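Aspartate aminotransferase (Thermotoga maritima, PDB 1O4S) catalyses the pyridoxal-phosphate-dependent transfer of an amino group from L-aspartate to 2-oxoglutarate, giving oxaloacetate and L-glutamate. Local coordinates at residues G86-I91 and K97-D102; Y191-L196 and L229-G234; M316-V321 and L329-R334; K158-S163 and P361-L366. All blocks are in the same frame, centred on the assembly; numbering follows the deposited sequence.

Contact 1 (G86-I91 and K97-D102); sequences GIAKRI and KDISPD
The Ala-88 methyl sits against the flat peptide units that run from Ile-99 to Pro-101. Ala-88 CB lies 3.5 Å from Ile-99 O. Ser-100 O, in the next unit, is 3.9 Å from Ala-88 CB. Between residues 86-91 and 97-102 the backbones come nearest at Ala-88 and Ile-99. Ile-99 points back at the helix and splits its side chain over two partners. Its CG2 branch, anti to the backbone N, meets Ala-88 CB at 4.0 Å. The other branch carries CD1 one turn further along the helix, where it touches Ile-91 CG2 at 3.8 Å. A water bridges the two backbones. It donates to Ala-88 O (3.2 Å) and accepts from Ile-99 N (3.3 Å). Further on, Ser-100 OG accepts from Asp-102 N in an ST turn just before strand 104-107. Ile-91 and Ile-99 both rest on Ile-259 of strand 256-259, and Ala-88 touches Val-104. The helix and its return loop therefore pack on strands 104-107 and 256-259, at one edge of the seven-stranded sheet. The chemistry is mainly that of small apolar groups. Ala-88, Ile-91 and Ile-99 pack methyl to methyl and methyl to peptide, and the water supplies a polar link between Ala-88 O and Ile-99 N.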
loop_
_atom_site.group_PDB
_atom_site.type_symbol
_atom_site.label_atom_id
_atom_site.label_comp_id
_atom_site.label_asym_id
_atom_site.label_seq_id
_atom_site.Cartn_x
_atom_site.Cartn_y
_atom_site.Cartn_z
ATOM N N GLY B 86 0.028 21.669 -2.031
ATOM C CA GLY B 86 -0.064 22.115 -0.645
ATOM C C GLY B 86 1.131 21.661 0.183
ATOM O O GLY B 86 1.724 22.453 0.897
ATOM N N ILE B 87 1.491 20.384 0.078
ATOM C CA ILE B 87 2.681 19.850 0.753
ATOM C C ILE B 87 3.963 20.567 0.301
ATOM O O ILE B 87 4.779 20.979 1.135
ATOM C CB ILE B 87 2.795 18.364 0.520
ATOM C CG1 ILE B 87 1.661 17.643 1.250
ATOM C CG2 ILE B 87 4.154 17.870 0.991
ATOM C CD1 ILE B 87 1.419 16.194 0.784
ATOM N N ALA B 88 4.121 20.735 -1.009
ATOM C CA ALA B 88 5.287 21.401 -1.555
ATOM C C ALA B 88 5.410 22.835 -1.009
ATOM O O ALA B 88 6.498 23.283 -0.643
ATOM C CB ALA B 88 5.208 21.425 -3.075
ATOM N N LYS B 89 4.289 23.543 -0.958
ATOM C CA LYS B 89 4.273 24.928 -0.483
ATOM C C LYS B 89 4.593 25.004 1.016
ATOM O O LYS B 89 5.375 25.842 1.437
ATOM C CB LYS B 89 2.915 25.573 -0.802
ATOM C CG LYS B 89 2.768 27.009 -0.338
ATOM C CD LYS B 89 1.332 27.526 -0.540
ATOM C CE LYS B 89 1.211 29.001 -0.159
ATOM N NZ LYS B 89 -0.205 29.318 0.268
ATOM N N ARG B 90 4.023 24.108 1.821
ATOM C CA ARG B 90 4.259 24.142 3.279
ATOM C C ARG B 90 5.744 23.857 3.584
ATOM O O ARG B 90 6.392 24.643 4.238
ATOM C CB ARG B 90 3.329 23.169 4.025
ATOM C CG ARG B 90 3.351 23.259 5.596
ATOM C CD ARG B 90 2.409 24.356 6.234
ATOM N N ILE B 91 6.279 22.747 3.078
ATOM C CA ILE B 91 7.667 22.366 3.348
ATOM C C ILE B 91 8.639 23.404 2.735
ATOM O O ILE B 91 9.614 23.800 3.366
ATOM C CB ILE B 91 7.965 20.926 2.846
ATOM C CG1 ILE B 91 7.005 19.922 3.487
ATOM C CG2 ILE B 91 9.432 20.546 3.097
ATOM C CD1 ILE B 91 6.924 19.948 5.026
ATOM N N LYS B 97 12.851 26.768 0.430
ATOM C CA LYS B 97 13.168 26.007 -0.783
ATOM C C LYS B 97 12.028 26.158 -1.803
ATOM O O LYS B 97 10.868 26.380 -1.435
ATOM C CB LYS B 97 13.335 24.526 -0.445
ATOM C CG LYS B 97 14.368 24.273 0.636
ATOM C CD LYS B 97 14.745 22.811 0.753
ATOM C CE LYS B 97 15.776 22.622 1.846
ATOM N NZ LYS B 97 17.133 22.944 1.402
ATOM N N ASP B 98 12.372 26.058 -3.080
ATOM C CA ASP B 98 11.412 26.078 -4.167
ATOM C C ASP B 98 11.148 24.602 -4.462
ATOM O O ASP B 98 11.899 23.949 -5.178
ATOM C CB ASP B 98 12.020 26.810 -5.387
ATOM C CG ASP B 98 10.968 27.322 -6.382
ATOM O OD1 ASP B 98 9.820 26.820 -6.378
ATOM O OD2 ASP B 98 11.209 28.240 -7.213
ATOM N N ILE B 99 10.119 24.060 -3.835
ATOM C CA ILE B 99 9.689 22.697 -4.099
ATOM C C ILE B 99 8.519 22.690 -5.112
ATOM O O ILE B 99 7.481 23.311 -4.900
ATOM C CB ILE B 99 9.322 22.007 -2.792
ATOM C CG1 ILE B 99 10.426 22.251 -1.761
ATOM C CG2 ILE B 99 9.122 20.509 -3.001
ATOM C CD1 ILE B 99 10.273 21.449 -0.474
ATOM N N SER B 100 8.712 21.988 -6.224
ATOM C CA SER B 100 7.659 21.712 -7.193
ATOM C C SER B 100 6.708 20.584 -6.711
ATOM O O SER B 100 7.129 19.668 -6.039
ATOM C CB SER B 100 8.312 21.373 -8.529
ATOM O OG SER B 100 7.406 20.828 -9.452
ATOM N N PRO B 101 5.422 20.644 -7.054
ATOM C CA PRO B 101 4.482 19.552 -6.731
ATOM C C PRO B 101 4.914 18.201 -7.342
ATOM O O PRO B 101 4.612 17.139 -6.796
ATOM C CB PRO B 101 3.162 20.021 -7.355
ATOM C CG PRO B 101 3.331 21.493 -7.597
ATOM C CD PRO B 101 4.764 21.730 -7.803
ATOM N N ASP B 102 5.634 18.266 -8.465
ATOM C CA ASP B 102 6.187 17.072 -9.115
ATOM C C ASP B 102 7.380 16.441 -8.361
ATOM O O ASP B 102 7.869 15.389 -8.765
ATOM C CB ASP B 102 6.545 17.388 -10.572
ATOM C CG ASP B 102 5.287 17.613 -11.453
ATOM O OD1 ASP B 102 5.459 18.188 -12.577
ATOM O OD2 ASP B 102 4.084 17.295 -11.089
HETATM O O HOH W 1 7.564 25.620 -2.561
#

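Contact 2 (Y191-L196 and L229-G234); sequences YRREFL and LDVSEG
The first turn of helix 193-206, with Arg-192 at its N-cap position, packs through Arg-193 and Leu-196 on Val-231 of the short, weakly bonded helix 228-231. Val-231 is the hub, and each of its methyls has its own partner. CG2 sits in the crowded position between the backbone N and the carbonyl carbon. From there it reaches Leu-196 CB at 3.8 Å. CG1 turns to Arg-193 and touches its CG at 4.1 Å. The same methyl lies over one face of the guanidinium, 4.1 Å above the plane and over its centre. This is possible because the Arg-193 chain is extended from CG to NE and runs past the valine in the opposite direction. The Arg-193 and Asp-230 side chains cross at about a right angle, yet their flat end groups are turned only 32° apart. Arg-193 NH2 is 3.7 Å from Asp-230 O, which it approaches obliquely. The two charged groups do not pair: Arg-193 NH1 stays 5.2 Å from Asp-230 OD1. Each has another partner. Arg-193 NE makes a salt bridge with Glu-197 OE2, and Asp-230 OD1 accepts from Ser-227 N. Replacing Val-231 by an alanine removes CG1 and CG2, and would probably open a gap beside Leu-196 CB and take the CG1 contact from that face of the guanidinium. Around the contact, Val-231 also touches Glu-197 and Val-200 of helix 193-206. Leu-229 reaches Ile-238 and Tyr-240 of strand 238-243, and Asp-230 leans on Tyr-95 of helix 81-95.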
loop_
_atom_site.group_PDB
_atom_site.type_symbol
_atom_site.label_atom_id
_atom_site.label_comp_id
_atom_site.label_asym_id
_atom_site.label_seq_id
_atom_site.Cartn_x
_atom_site.Cartn_y
_atom_site.Cartn_z
ATOM N N TYR B 191 19.029 14.700 16.200
ATOM C CA TYR B 191 20.403 14.710 15.738
ATOM C C TYR B 191 20.949 16.130 15.586
ATOM O O TYR B 191 20.247 17.030 15.137
ATOM C CB TYR B 191 20.516 13.953 14.414
ATOM C CG TYR B 191 20.398 12.436 14.508
ATOM C CD1 TYR B 191 20.300 11.775 15.739
ATOM C CD2 TYR B 191 20.422 11.653 13.348
ATOM C CE1 TYR B 191 20.205 10.356 15.806
ATOM C CE2 TYR B 191 20.345 10.237 13.412
ATOM C CZ TYR B 191 20.235 9.610 14.641
ATOM O OH TYR B 191 20.178 8.246 14.722
ATOM N N ARG B 192 22.234 16.277 15.931
ATOM C CA ARG B 192 22.918 17.546 16.026
ATOM C C ARG B 192 23.122 18.089 14.625
ATOM O O ARG B 192 23.294 17.332 13.676
ATOM C CB ARG B 192 24.295 17.360 16.711
ATOM C CG ARG B 192 24.272 16.871 18.191
ATOM C CD ARG B 192 23.982 17.985 19.271
ATOM N NE ARG B 192 25.194 18.612 19.836
ATOM C CZ ARG B 192 25.206 19.607 20.746
ATOM N NH1 ARG B 192 24.074 20.135 21.219
ATOM N NH2 ARG B 192 26.366 20.086 21.184
ATOM N N ARG B 193 23.110 19.408 14.513
ATOM C CA ARG B 193 23.266 20.086 13.242
ATOM C C ARG B 193 24.615 19.750 12.583
ATOM O O ARG B 193 24.692 19.530 11.385
ATOM C CB ARG B 193 23.133 21.598 13.466
ATOM C CG ARG B 193 23.314 22.421 12.202
ATOM C CD ARG B 193 23.115 23.916 12.373
ATOM N NE ARG B 193 23.147 24.563 11.055
ATOM C CZ ARG B 193 22.079 24.955 10.339
ATOM N NH1 ARG B 193 20.829 24.819 10.809
ATOM N NH2 ARG B 193 22.277 25.510 9.137
ATOM N N GLU B 194 25.672 19.732 13.389
ATOM C CA GLU B 194 27.036 19.411 12.949
ATOM C C GLU B 194 27.131 18.025 12.269
ATOM O O GLU B 194 27.771 17.869 11.220
ATOM C CB GLU B 194 28.032 19.564 14.135
ATOM C CG GLU B 194 27.406 19.635 15.560
ATOM C CD GLU B 194 26.623 20.939 15.881
ATOM O OE1 GLU B 194 25.544 20.876 16.535
ATOM O OE2 GLU B 194 27.087 22.048 15.497
ATOM N N PHE B 195 26.464 17.033 12.851
ATOM C CA PHE B 195 26.386 15.700 12.258
ATOM C C PHE B 195 25.699 15.729 10.869
ATOM O O PHE B 195 26.223 15.181 9.911
ATOM C CB PHE B 195 25.674 14.726 13.213
ATOM C CG PHE B 195 25.382 13.389 12.597
ATOM C CD1 PHE B 195 26.337 12.375 12.618
ATOM C CD2 PHE B 195 24.161 13.151 11.975
ATOM C CE1 PHE B 195 26.070 11.134 12.018
ATOM C CE2 PHE B 195 23.891 11.934 11.389
ATOM C CZ PHE B 195 24.846 10.915 11.400
ATOM N N LEU B 196 24.555 16.405 10.774
ATOM C CA LEU B 196 23.747 16.455 9.557
ATOM C C LEU B 196 24.423 17.192 8.406
ATOM O O LEU B 196 24.373 16.736 7.275
ATOM C CB LEU B 196 22.374 17.105 9.869
ATOM C CG LEU B 196 21.560 16.355 10.928
ATOM C CD1 LEU B 196 20.278 17.091 11.278
ATOM C CD2 LEU B 196 21.245 14.911 10.427
ATOM N N LEU B 229 16.553 19.207 5.722
ATOM C CA LEU B 229 16.237 20.356 4.866
ATOM C C LEU B 229 16.745 21.733 5.400
ATOM O O LEU B 229 16.734 22.720 4.660
ATOM C CB LEU B 229 14.738 20.407 4.604
ATOM C CG LEU B 229 14.138 19.132 3.978
ATOM C CD1 LEU B 229 12.686 19.397 3.615
ATOM C CD2 LEU B 229 14.884 18.633 2.762
ATOM N N ASP B 230 17.166 21.783 6.668
ATOM C CA ASP B 230 17.921 22.928 7.223
ATOM C C ASP B 230 19.386 23.013 6.747
ATOM O O ASP B 230 19.957 24.104 6.665
ATOM C CB ASP B 230 17.901 22.885 8.760
ATOM C CG ASP B 230 16.546 23.334 9.363
ATOM O OD1 ASP B 230 16.109 22.722 10.357
ATOM O OD2 ASP B 230 15.878 24.292 8.921
ATOM N N VAL B 231 19.976 21.859 6.437
ATOM C CA VAL B 231 21.402 21.755 6.086
ATOM C C VAL B 231 21.688 21.336 4.627
ATOM O O VAL B 231 22.839 21.231 4.217
ATOM C CB VAL B 231 22.133 20.789 7.046
ATOM C CG1 VAL B 231 22.095 21.338 8.479
ATOM C CG2 VAL B 231 21.543 19.385 6.996
ATOM N N SER B 232 20.641 21.098 3.851
ATOM C CA SER B 232 20.798 20.711 2.463
ATOM C C SER B 232 20.465 21.926 1.625
ATOM O O SER B 232 19.819 22.853 2.100
ATOM C CB SER B 232 19.852 19.555 2.116
ATOM O OG SER B 232 18.519 19.998 1.871
ATOM N N GLU B 233 20.981 21.944 0.404
ATOM C CA GLU B 233 20.415 22.743 -0.682
ATOM C C GLU B 233 20.042 21.693 -1.721
ATOM O O GLU B 233 20.880 20.822 -2.074
ATOM C CB GLU B 233 21.433 23.705 -1.316
ATOM C CG GLU B 233 21.958 24.841 -0.436
ATOM C CD GLU B 233 23.291 25.398 -0.936
ATOM O OE1 GLU B 233 23.761 24.989 -2.037
ATOM O OE2 GLU B 233 23.884 26.248 -0.221
ATOM N N GLY B 234 18.819 21.757 -2.224
ATOM C CA GLY B 234 18.411 20.836 -3.268
ATOM C C GLY B 234 18.215 19.404 -2.803
ATOM O O GLY B 234 18.536 19.021 -1.670
#

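Contact 3 (M316-V321 and L329-R334); sequences MGVKFV and LFFKVR
Lys-332 N donates the direct backbone hydrogen bond to Lys-319 O, at 2.9 Å and nearly along the C=O axis (167°). Phe-331 CA adds a weaker CA-H...O contact to Lys-319 O at 3.4 Å. The other backbone links pass through water. One water joins Lys-319 N to Lys-332 O, and two more join Val-321 to Phe-330. The loop thus runs antiparallel to strand 328-332, with waters inserted where direct bonds would lie in a closely paired sheet. The remaining contacts are apolar. Leu-329 CD2 lies over one face of the Phe-320 ring, 4.3 Å from its centroid, as a CH-pi contact. The ring gets there with CG between the backbone N and the carbonyl carbon (chi1 61°). A glycine in place of Leu-329 would probably strip the strand's CH-pi contact from that face of Phe-320 and let the ring turn more easily. Phe-320 CB also meets Phe-331 CB at 3.8 Å. Val-318 CG1 touches Phe-331 CD2 at 3.4 Å. Phe-320 and Leu-329 both also touch Leu-313 of helix 296-315. That helix ends in a Schellman motif at Gly-317, from which the loop starts. The chemistry implies a loop held to the edge of the four-stranded sheet by side-chain packing and bridging waters more than by direct backbone bonds.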
loop_
_atom_site.group_PDB
_atom_site.type_symbol
_atom_site.label_atom_id
_atom_site.label_comp_id
_atom_site.label_asym_id
_atom_site.label_seq_id
_atom_site.Cartn_x
_atom_site.Cartn_y
_atom_site.Cartn_z
ATOM N N MET B 316 13.485 8.538 40.566
ATOM C CA MET B 316 13.557 7.103 40.862
ATOM C C MET B 316 14.959 6.481 40.619
ATOM O O MET B 316 15.166 5.277 40.830
ATOM C CB MET B 316 12.548 6.348 39.983
ATOM C CG MET B 316 11.080 6.668 40.229
ATOM S SD MET B 316 9.947 6.105 38.845
ATOM C CE MET B 316 10.657 4.479 38.636
ATOM N N GLY B 317 15.908 7.290 40.153
ATOM C CA GLY B 317 17.242 6.817 39.832
ATOM C C GLY B 317 17.322 6.028 38.535
ATOM O O GLY B 317 18.235 5.225 38.346
ATOM N N VAL B 318 16.372 6.244 37.628
ATOM C CA VAL B 318 16.371 5.540 36.343
ATOM C C VAL B 318 17.259 6.317 35.363
ATOM O O VAL B 318 17.309 7.557 35.390
ATOM C CB VAL B 318 14.914 5.324 35.825
ATOM C CG1 VAL B 318 14.879 4.895 34.357
ATOM C CG2 VAL B 318 14.183 4.296 36.712
ATOM N N LYS B 319 17.979 5.579 34.514
ATOM C CA LYS B 319 18.932 6.172 33.571
ATOM C C LYS B 319 18.395 6.219 32.146
ATOM O O LYS B 319 17.891 5.233 31.635
ATOM C CB LYS B 319 20.247 5.400 33.586
ATOM C CG LYS B 319 21.130 5.652 34.807
ATOM C CD LYS B 319 22.520 5.021 34.582
ATOM C CE LYS B 319 23.406 5.085 35.827
ATOM N NZ LYS B 319 24.670 4.324 35.605
ATOM N N PHE B 320 18.547 7.372 31.502
ATOM C CA PHE B 320 18.035 7.592 30.151
ATOM C C PHE B 320 18.551 8.927 29.608
ATOM O O PHE B 320 19.008 9.783 30.366
ATOM C CB PHE B 320 16.487 7.610 30.145
ATOM C CG PHE B 320 15.903 8.705 31.000
ATOM C CD1 PHE B 320 15.623 9.954 30.454
ATOM C CD2 PHE B 320 15.704 8.511 32.367
ATOM C CE1 PHE B 320 15.127 10.968 31.235
ATOM C CE2 PHE B 320 15.190 9.531 33.162
ATOM C CZ PHE B 320 14.898 10.763 32.593
ATOM N N VAL B 321 18.427 9.092 28.296
ATOM C CA VAL B 321 18.649 10.361 27.618
ATOM C C VAL B 321 17.295 11.096 27.526
ATOM O O VAL B 321 16.282 10.523 27.122
ATOM C CB VAL B 321 19.240 10.131 26.200
ATOM C CG1 VAL B 321 19.581 11.459 25.518
ATOM C CG2 VAL B 321 20.506 9.239 26.273
ATOM N N LEU B 329 10.386 7.419 25.635
ATOM C CA LEU B 329 11.471 7.516 26.567
ATOM C C LEU B 329 12.117 6.119 26.620
ATOM O O LEU B 329 11.444 5.115 26.889
ATOM C CB LEU B 329 10.954 7.990 27.931
ATOM C CG LEU B 329 12.074 8.463 28.852
ATOM C CD1 LEU B 329 11.652 9.653 29.704
ATOM C CD2 LEU B 329 12.556 7.327 29.725
ATOM N N PHE B 330 13.420 6.064 26.337
ATOM C CA PHE B 330 14.138 4.796 26.236
ATOM C C PHE B 330 15.072 4.647 27.454
ATOM O O PHE B 330 16.178 5.190 27.470
ATOM C CB PHE B 330 14.914 4.790 24.917
ATOM C CG PHE B 330 15.231 3.412 24.378
ATOM C CD1 PHE B 330 16.531 3.064 24.070
ATOM C CD2 PHE B 330 14.218 2.492 24.131
ATOM C CE1 PHE B 330 16.818 1.816 23.565
ATOM C CE2 PHE B 330 14.490 1.261 23.623
ATOM C CZ PHE B 330 15.788 0.910 23.335
ATOM N N PHE B 331 14.636 3.930 28.477
ATOM C CA PHE B 331 15.440 3.878 29.704
ATOM C C PHE B 331 16.150 2.553 29.935
ATOM O O PHE B 331 15.842 1.563 29.294
ATOM C CB PHE B 331 14.662 4.365 30.939
ATOM C CG PHE B 331 13.506 3.478 31.387
ATOM C CD1 PHE B 331 12.204 3.724 30.945
ATOM C CD2 PHE B 331 13.701 2.485 32.339
ATOM C CE1 PHE B 331 11.119 2.957 31.416
ATOM C CE2 PHE B 331 12.630 1.700 32.806
ATOM C CZ PHE B 331 11.333 1.943 32.351
ATOM N N LYS B 332 17.127 2.585 30.837
ATOM C CA LYS B 332 18.030 1.465 31.087
ATOM C C LYS B 332 17.455 0.578 32.191
ATOM O O LYS B 332 17.004 1.063 33.238
ATOM C CB LYS B 332 19.401 2.012 31.479
ATOM C CG LYS B 332 20.541 0.988 31.554
ATOM C CD LYS B 332 21.409 0.931 30.289
ATOM C CE LYS B 332 22.454 -0.199 30.390
ATOM N NZ LYS B 332 21.906 -1.531 29.946
ATOM N N VAL B 333 17.426 -0.719 31.923
ATOM C CA VAL B 333 16.969 -1.709 32.886
ATOM C C VAL B 333 18.116 -2.674 33.228
ATOM O O VAL B 333 19.034 -2.869 32.430
ATOM C CB VAL B 333 15.712 -2.486 32.359
ATOM C CG1 VAL B 333 14.520 -1.547 32.220
ATOM C CG2 VAL B 333 15.991 -3.211 31.037
ATOM N N ARG B 334 18.074 -3.254 34.423
ATOM C CA ARG B 334 19.023 -4.290 34.790
ATOM C C ARG B 334 18.574 -5.605 34.150
ATOM O O ARG B 334 17.380 -5.839 33.970
ATOM C CB ARG B 334 19.130 -4.435 36.313
HETATM O O HOH W 2 17.924 2.547 35.202
HETATM O O HOH W 3 14.936 8.669 25.809
HETATM O O HOH W 4 17.311 7.104 26.425
#

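Contact 4 (K158-S163 and P361-L366); sequences KNFQPS and PGFVRL. With SO4 (sulfate ion), chain K.
Phe-160 and Phe-363 come at each other from opposite directions and meet in a T-shaped pair. The edge of Phe-160 is turned toward the face of Phe-363, with the planes at 66° and the ring centroids 5.8 Å apart. Phe-160 CZ leads: it is 4.0 Å from Phe-363 CE2, which lies near the plane of the Phe-160 ring. Phe-160 CZ is equally near Phe-363 CZ, at 4.0 Å. Asn-159 and Phe-160 both have left-handed backbone angles, in a turn closed by Gln-161 N to Lys-158 O. The Phe-363 ring also meets that of Phe-330, almost parallel to it. Two residues along the strand, Arg-365 takes a different course. It bends at chi3 (76°) and presents its guanidinium edge to a sulfate. Arg-365 NH1 donates to O1 of the ion at 2.9 Å, and NH2 donates to O3 at 3.0 Å in a nearly straight bond (168°). Asn-185 completes the grip: its OD1 accepts from Arg-365 NH1, and its ND2 bonds the sulfate. Arg-365 and Asn-185 probably bind L-aspartate, as in related aminotransferases, so the sulfate may occupy the place of a substrate carboxylate. Strand 363-367 lies between strands 350-354 and 328-332 in the four-stranded sheet. The turn at Phe-160 follows strand 148-153, an outermost strand of the seven-stranded sheet. The aromatic pair thus joins the regions of the two sheets.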
loop_
_atom_site.group_PDB
_atom_site.type_symbol
_atom_site.label_atom_id
_atom_site.label_comp_id
_atom_site.label_asym_id
_atom_site.label_seq_id
_atom_site.Cartn_x
_atom_site.Cartn_y
_atom_site.Cartn_z
ATOM N N LYS B 158 26.777 8.536 24.652
ATOM C CA LYS B 158 26.931 9.571 23.634
ATOM C C LYS B 158 25.599 10.239 23.270
ATOM O O LYS B 158 25.505 10.867 22.224
ATOM C CB LYS B 158 27.604 8.977 22.381
ATOM C CG LYS B 158 29.088 8.635 22.567
ATOM C CD LYS B 158 29.963 9.903 22.580
ATOM C CE LYS B 158 31.327 9.655 23.252
ATOM N NZ LYS B 158 32.192 8.716 22.482
ATOM N N ASN B 159 24.598 10.128 24.147
ATOM C CA ASN B 159 23.261 10.686 23.931
ATOM C C ASN B 159 22.589 10.139 22.666
ATOM O O ASN B 159 21.780 10.820 22.025
ATOM C CB ASN B 159 23.291 12.231 23.888
ATOM C CG ASN B 159 23.851 12.872 25.174
ATOM O OD1 ASN B 159 24.586 13.869 25.101
ATOM N ND2 ASN B 159 23.507 12.312 26.345
ATOM N N PHE B 160 22.933 8.894 22.333
ATOM C CA PHE B 160 22.515 8.221 21.103
ATOM C C PHE B 160 22.800 9.016 19.822
ATOM O O PHE B 160 22.076 8.904 18.832
ATOM C CB PHE B 160 21.042 7.828 21.198
ATOM C CG PHE B 160 20.771 6.790 22.237
ATOM C CD1 PHE B 160 19.964 7.070 23.330
ATOM C CD2 PHE B 160 21.311 5.518 22.120
ATOM C CE1 PHE B 160 19.682 6.082 24.283
ATOM C CE2 PHE B 160 21.048 4.537 23.071
ATOM C CZ PHE B 160 20.224 4.830 24.161
ATOM N N GLN B 161 23.879 9.791 19.839
ATOM C CA GLN B 161 24.301 10.566 18.676
ATOM C C GLN B 161 25.255 9.723 17.833
ATOM O O GLN B 161 26.221 9.156 18.353
ATOM C CB GLN B 161 24.988 11.874 19.078
ATOM C CG GLN B 161 24.119 12.825 19.904
ATOM C CD GLN B 161 22.922 13.352 19.117
ATOM O OE1 GLN B 161 23.043 13.638 17.921
ATOM N NE2 GLN B 161 21.781 13.485 19.785
ATOM N N PRO B 162 24.952 9.606 16.545
ATOM C CA PRO B 162 25.818 8.883 15.621
ATOM C C PRO B 162 27.122 9.636 15.354
ATOM O O PRO B 162 27.181 10.877 15.389
ATOM C CB PRO B 162 24.976 8.773 14.365
ATOM C CG PRO B 162 23.941 9.813 14.482
ATOM C CD PRO B 162 23.756 10.143 15.881
ATOM N N SER B 163 28.166 8.852 15.110
ATOM C CA SER B 163 29.501 9.358 14.881
ATOM C C SER B 163 29.733 9.460 13.369
ATOM O O SER B 163 29.711 8.458 12.659
ATOM C CB SER B 163 30.506 8.435 15.554
ATOM O OG SER B 163 31.814 8.742 15.130
ATOM N N PRO B 361 19.417 -4.083 23.390
ATOM C CA PRO B 361 19.095 -4.793 24.633
ATOM C C PRO B 361 19.495 -4.033 25.907
ATOM O O PRO B 361 20.357 -3.164 25.886
ATOM C CB PRO B 361 19.891 -6.101 24.510
ATOM C CG PRO B 361 20.126 -6.259 23.002
ATOM C CD PRO B 361 20.331 -4.859 22.527
ATOM N N GLY B 362 18.850 -4.365 27.015
ATOM C CA GLY B 362 19.100 -3.703 28.276
ATOM C C GLY B 362 18.421 -2.356 28.417
ATOM O O GLY B 362 18.766 -1.574 29.300
ATOM N N PHE B 363 17.459 -2.089 27.541
ATOM C CA PHE B 363 16.673 -0.859 27.562
ATOM C C PHE B 363 15.217 -1.227 27.382
ATOM O O PHE B 363 14.880 -2.323 26.938
ATOM C CB PHE B 363 17.095 0.078 26.431
ATOM C CG PHE B 363 18.397 0.798 26.679
ATOM C CD1 PHE B 363 19.619 0.220 26.303
ATOM C CD2 PHE B 363 18.402 2.061 27.262
ATOM C CE1 PHE B 363 20.831 0.891 26.514
ATOM C CE2 PHE B 363 19.602 2.747 27.483
ATOM C CZ PHE B 363 20.827 2.162 27.121
ATOM N N VAL B 364 14.350 -0.296 27.722
ATOM C CA VAL B 364 12.896 -0.459 27.530
ATOM C C VAL B 364 12.337 0.881 26.976
ATOM O O VAL B 364 12.891 1.944 27.269
ATOM C CB VAL B 364 12.319 -0.981 28.875
ATOM C CG1 VAL B 364 11.109 -0.306 29.296
ATOM C CG2 VAL B 364 12.165 -2.507 28.850
ATOM N N ARG B 365 11.301 0.817 26.124
ATOM C CA ARG B 365 10.651 2.007 25.570
ATOM C C ARG B 365 9.296 2.225 26.212
ATOM O O ARG B 365 8.445 1.345 26.190
ATOM C CB ARG B 365 10.454 1.906 24.054
ATOM C CG ARG B 365 10.076 3.216 23.424
ATOM C CD ARG B 365 9.631 3.109 22.014
ATOM N NE ARG B 365 8.277 2.591 21.892
ATOM C CZ ARG B 365 7.688 2.381 20.725
ATOM N NH1 ARG B 365 8.335 2.659 19.603
ATOM N NH2 ARG B 365 6.450 1.893 20.686
ATOM N N LEU B 366 9.140 3.418 26.779
ATOM C CA LEU B 366 7.903 3.894 27.361
ATOM C C LEU B 366 7.298 4.997 26.450
ATOM O O LEU B 366 7.962 5.937 26.014
ATOM C CB LEU B 366 8.183 4.363 28.802
ATOM C CG LEU B 366 7.049 5.001 29.612
ATOM C CD1 LEU B 366 7.370 4.959 31.084
ATOM C CD2 LEU B 366 6.755 6.458 29.161
HETATM S S SO4 K . 6.067 1.442 16.995
HETATM O O1 SO4 K . 6.764 2.722 17.188
HETATM O O2 SO4 K . 7.100 0.438 16.719
HETATM O O3 SO4 K . 5.204 1.028 18.126
HETATM O O4 SO4 K . 5.170 1.620 15.865
#

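Contact 4 joins two buried residues and contact 1 is mostly buried, while contacts 2 and 3 mix buried and exposed ones. Contacts 1 and 2 pack beside the seven-stranded sheet and meet directly: Ile-91 packs on Leu-229, and Lys-97 reaches the loop at Ser-232. Contacts 3 and 4 share the four-stranded sheet through neighbouring strands 328-332 and 363-367, with their centres about 10 Å apart. Contact 2 also touches contact 4, where Tyr-191 and Phe-195 pack on Pro-162. The chemistry follows place. Aliphatic packing dominates contact 1, and a valine under a guanidinium marks contact 2. Waters line the sheet edge in contact 3. In contact 4 an arginine grips a sulfate.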